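Local coordinates for protein insecticidal Delta-Endotoxin Cry8Ea1 (Bacillus Thuringiensis, PDB 3EB7) that acts as an insecticidal delta-endotoxin against soil-dwelling beetle larvae, probably by forming pores in the membranes of their gut cells, at residues A[236-248]-A[427-439]. Residues are numbered along the deposited sequence; the frame is centred on the assembly and turned at random.
Sequences AQLTREVYTDPIG and VPVFSWTHRSADR
V242 and W432 exchange two backbone hydrogen bonds, V242 N to W432 O and W432 N to V242 O (2.8 Å), and make the hydrogen-bonded pair of a short antiparallel ladder. T244 N to F430 O and, further along, I247 N to P428 O (2.9 Å, 174° at the hydrogen) carry the pairing on. Two waters bridge the segments: one joins the carbonyls of L238 and R240 to H434 N, the other links T244 OG1 and D245 O to F430 N.

Side chains add polar ties. The indole NE1 of W432 donates a hydrogen bond to T244 OG1 at 3.2 Å, 16° out of the ring plane. On the other face of the sheet S431 OG donates to E241 OE2, meeting it from above the carboxylate plane; R272 and H275 also hold that carboxylate. Beyond the strand, S436 OG accepts a hydrogen bond from L238 N (3.0 Å) and bonds H434 ND1, while Q237 OE1 accepts one from D438 N and another from K455; Q237 NE2 bonds Q450 O.

Three rings are each covered on one face by carbon in CH-pi contacts. I247 CD1 sits over the centre of F430, 3.4 Å from the centroid, and S431 CB lies off-centre over Y243. CG anti to the backbone N (chi1 -162°) turns the H434 imidazole so that L238 CD1 lies over its centre. H434 CB lies over one face of the R240 guanidinium, whose NH2 pairs with D217 of helix 198-220.

Strand 241-243 thus edges a three-stranded antiparallel sheet, with 427-434 in the middle and 414-422 beyond, one of three in the beta-prism second domain of the three-domain Cry toxin fold; the contact is buried beside the helical bundle.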
# COMPACT_ATOMS: atom_id res chain seq x y z
N ALA A 236 6.28 8.20 5.86
CA ALA A 236 4.96 7.79 5.34
C ALA A 236 4.57 6.33 5.70
O ALA A 236 5.42 5.47 5.82
CB ALA A 236 4.85 8.01 3.81
N GLN A 237 3.27 6.07 5.86
CA GLN A 237 2.76 4.75 6.19
C GLN A 237 1.67 4.36 5.21
O GLN A 237 0.74 5.14 4.97
CB GLN A 237 2.13 4.77 7.60
CG GLN A 237 2.98 5.46 8.63
CD GLN A 237 2.59 5.09 10.03
OE1 GLN A 237 2.67 3.93 10.42
NE2 GLN A 237 2.16 6.08 10.79
N LEU A 238 1.73 3.14 4.69
CA LEU A 238 0.63 2.59 3.87
C LEU A 238 -0.17 1.65 4.74
O LEU A 238 0.35 0.61 5.12
CB LEU A 238 1.17 1.84 2.64
CG LEU A 238 2.11 2.61 1.71
CD1 LEU A 238 2.61 1.72 0.58
CD2 LEU A 238 1.39 3.80 1.14
N THR A 239 -1.43 2.00 5.02
CA THR A 239 -2.23 1.26 5.99
C THR A 239 -3.22 0.29 5.41
O THR A 239 -3.80 -0.51 6.14
CB THR A 239 -2.98 2.17 7.01
OG1 THR A 239 -3.91 3.02 6.31
CG2 THR A 239 -1.97 2.97 7.92
N ARG A 240 -3.44 0.37 4.09
CA ARG A 240 -4.33 -0.58 3.40
C ARG A 240 -3.91 -2.03 3.63
O ARG A 240 -2.71 -2.35 3.72
CB ARG A 240 -4.38 -0.29 1.90
CG ARG A 240 -3.26 -0.95 1.05
CD ARG A 240 -1.86 -0.35 1.23
NE ARG A 240 -0.82 -1.07 0.47
CZ ARG A 240 -0.25 -2.22 0.84
NH1 ARG A 240 -0.63 -2.83 1.98
NH2 ARG A 240 0.70 -2.78 0.08
N GLU A 241 -4.92 -2.91 3.71
CA GLU A 241 -4.73 -4.36 3.71
C GLU A 241 -4.80 -4.85 2.28
O GLU A 241 -5.69 -4.41 1.53
CB GLU A 241 -5.91 -5.01 4.42
CG GLU A 241 -5.70 -5.38 5.85
CD GLU A 241 -6.97 -6.03 6.42
OE1 GLU A 241 -8.09 -5.61 6.00
OE2 GLU A 241 -6.83 -6.97 7.24
N VAL A 242 -3.93 -5.80 1.92
CA VAL A 242 -4.02 -6.55 0.66
C VAL A 242 -4.31 -8.01 1.00
O VAL A 242 -3.97 -8.50 2.08
CB VAL A 242 -2.73 -6.45 -0.23
CG1 VAL A 242 -2.51 -5.00 -0.76
CG2 VAL A 242 -1.48 -6.94 0.52
N TYR A 243 -4.98 -8.71 0.09
CA TYR A 243 -5.32 -10.09 0.31
C TYR A 243 -4.63 -10.98 -0.71
O TYR A 243 -4.70 -10.70 -1.92
CB TYR A 243 -6.82 -10.26 0.22
CG TYR A 243 -7.59 -9.53 1.29
CD1 TYR A 243 -7.78 -8.13 1.25
CD2 TYR A 243 -8.17 -10.23 2.34
CE1 TYR A 243 -8.53 -7.45 2.26
CE2 TYR A 243 -8.92 -9.55 3.35
CZ TYR A 243 -9.09 -8.20 3.29
OH TYR A 243 -9.83 -7.60 4.27
N THR A 244 -3.97 -12.04 -0.23
CA THR A 244 -3.35 -13.03 -1.14
C THR A 244 -4.41 -13.93 -1.76
O THR A 244 -5.57 -13.89 -1.34
CB THR A 244 -2.20 -13.86 -0.46
OG1 THR A 244 -2.63 -14.34 0.82
CG2 THR A 244 -0.96 -13.01 -0.28
N ASP A 245 -4.04 -14.76 -2.75
CA ASP A 245 -5.05 -15.61 -3.40
C ASP A 245 -5.61 -16.62 -2.38
O ASP A 245 -4.92 -17.03 -1.46
CB ASP A 245 -4.50 -16.33 -4.64
CG ASP A 245 -4.25 -15.40 -5.86
OD1 ASP A 245 -4.58 -14.18 -5.91
OD2 ASP A 245 -3.66 -15.92 -6.84
N PRO A 246 -6.88 -17.02 -2.52
CA PRO A 246 -7.40 -18.04 -1.61
C PRO A 246 -6.53 -19.34 -1.59
O PRO A 246 -5.98 -19.77 -2.63
CB PRO A 246 -8.81 -18.30 -2.17
CG PRO A 246 -9.20 -17.05 -2.81
CD PRO A 246 -7.92 -16.54 -3.46
N ILE A 247 -6.40 -19.96 -0.40
CA ILE A 247 -5.53 -21.12 -0.22
C ILE A 247 -6.32 -22.39 -0.49
O ILE A 247 -6.76 -23.11 0.44
CB ILE A 247 -4.81 -21.11 1.15
CG1 ILE A 247 -4.14 -19.73 1.37
CG2 ILE A 247 -3.73 -22.22 1.18
CD1 ILE A 247 -3.71 -19.45 2.78
N GLY A 248 -6.53 -22.63 -1.78
CA GLY A 248 -7.27 -23.78 -2.29
C GLY A 248 -6.54 -24.26 -3.54
O GLY A 248 -5.91 -23.48 -4.26
N VAL A 427 -11.67 -23.15 2.55
CA VAL A 427 -10.66 -22.29 1.98
C VAL A 427 -10.44 -20.99 2.77
O VAL A 427 -11.33 -20.14 2.83
CB VAL A 427 -10.96 -21.94 0.47
CG1 VAL A 427 -9.85 -21.12 -0.10
CG2 VAL A 427 -11.17 -23.17 -0.38
N PRO A 428 -9.25 -20.83 3.38
CA PRO A 428 -8.83 -19.57 4.02
C PRO A 428 -8.25 -18.53 3.05
O PRO A 428 -7.75 -18.87 1.97
CB PRO A 428 -7.77 -20.01 5.04
CG PRO A 428 -7.28 -21.41 4.59
CD PRO A 428 -8.23 -21.92 3.52
N VAL A 429 -8.36 -17.26 3.43
CA VAL A 429 -7.70 -16.18 2.70
C VAL A 429 -6.85 -15.44 3.73
O VAL A 429 -7.29 -15.22 4.86
CB VAL A 429 -8.75 -15.22 2.00
CG1 VAL A 429 -8.14 -13.94 1.50
CG2 VAL A 429 -9.41 -15.93 0.83
N PHE A 430 -5.61 -15.12 3.37
CA PHE A 430 -4.73 -14.33 4.25
C PHE A 430 -4.75 -12.87 3.81
O PHE A 430 -4.70 -12.59 2.61
CB PHE A 430 -3.30 -14.87 4.20
CG PHE A 430 -3.09 -16.25 4.85
CD1 PHE A 430 -1.85 -16.89 4.73
CD2 PHE A 430 -4.09 -16.89 5.57
CE1 PHE A 430 -1.62 -18.17 5.34
CE2 PHE A 430 -3.86 -18.18 6.18
CZ PHE A 430 -2.66 -18.79 6.08
N SER A 431 -4.88 -11.96 4.76
CA SER A 431 -4.67 -10.52 4.51
C SER A 431 -3.41 -10.01 5.18
O SER A 431 -2.93 -10.57 6.16
CB SER A 431 -5.89 -9.68 4.94
OG SER A 431 -5.94 -9.56 6.35
N TRP A 432 -2.87 -8.94 4.63
CA TRP A 432 -1.54 -8.48 5.00
C TRP A 432 -1.48 -6.97 5.06
O TRP A 432 -2.12 -6.32 4.25
CB TRP A 432 -0.52 -8.97 3.95
CG TRP A 432 -0.56 -10.43 3.71
CD1 TRP A 432 -1.51 -11.15 3.02
CD2 TRP A 432 0.43 -11.37 4.11
NE1 TRP A 432 -1.17 -12.47 3.00
CE2 TRP A 432 0.02 -12.63 3.67
CE3 TRP A 432 1.62 -11.26 4.82
CZ2 TRP A 432 0.77 -13.78 3.92
CZ3 TRP A 432 2.37 -12.40 5.06
CH2 TRP A 432 1.93 -13.64 4.61
N THR A 433 -0.63 -6.45 5.95
CA THR A 433 -0.37 -5.02 6.04
C THR A 433 1.06 -4.74 5.64
O THR A 433 1.92 -5.61 5.78
CB THR A 433 -0.67 -4.42 7.44
OG1 THR A 433 0.04 -5.15 8.45
CG2 THR A 433 -2.19 -4.47 7.75
N HIS A 434 1.30 -3.53 5.12
CA HIS A 434 2.62 -3.07 4.67
C HIS A 434 3.61 -2.77 5.81
O HIS A 434 3.23 -2.24 6.91
CB HIS A 434 2.46 -1.84 3.73
CG HIS A 434 3.66 -1.55 2.89
ND1 HIS A 434 4.72 -0.78 3.33
CD2 HIS A 434 3.98 -1.93 1.62
CE1 HIS A 434 5.64 -0.73 2.39
NE2 HIS A 434 5.22 -1.41 1.34
N ARG A 435 4.88 -3.12 5.56
CA ARG A 435 5.97 -2.85 6.49
C ARG A 435 6.03 -1.39 6.95
O ARG A 435 6.34 -1.13 8.10
CB ARG A 435 7.31 -3.26 5.85
CG ARG A 435 8.58 -3.04 6.70
CD ARG A 435 8.75 -4.08 7.81
NE ARG A 435 10.07 -4.04 8.46
CZ ARG A 435 11.20 -4.59 7.98
NH1 ARG A 435 11.23 -5.21 6.81
NH2 ARG A 435 12.34 -4.47 8.67
N SER A 436 5.72 -0.42 6.09
CA SER A 436 5.82 1.02 6.48
C SER A 436 4.88 1.44 7.62
O SER A 436 5.06 2.47 8.23
CB SER A 436 5.56 1.96 5.28
OG SER A 436 4.32 1.67 4.67
N ALA A 437 3.87 0.63 7.89
CA ALA A 437 2.87 0.92 8.88
C ALA A 437 3.31 0.33 10.24
O ALA A 437 3.20 -0.86 10.49
CB ALA A 437 1.55 0.35 8.42
N ASP A 438 3.81 1.18 11.11
CA ASP A 438 4.48 0.71 12.31
C ASP A 438 3.49 0.25 13.38
O ASP A 438 2.30 0.49 13.28
CB ASP A 438 5.51 1.76 12.83
CG ASP A 438 4.87 3.00 13.48
OD1 ASP A 438 3.62 3.11 13.64
OD2 ASP A 438 5.64 3.91 13.84
N ARG A 439 4.03 -0.40 14.40
CA ARG A 439 3.29 -0.97 15.51
C ARG A 439 3.07 -0.02 16.68
O ARG A 439 2.25 -0.31 17.56
CB ARG A 439 4.07 -2.18 16.02
CG ARG A 439 4.15 -3.31 15.01
CD ARG A 439 4.75 -4.54 15.71
NE ARG A 439 4.44 -5.67 14.88
CZ ARG A 439 3.45 -6.52 15.10
NH1 ARG A 439 2.71 -6.41 16.20
NH2 ARG A 439 3.23 -7.49 14.22
O HOH W 1 -0.71 -1.73 5.42
O HOH W 2 -4.62 -15.98 0.84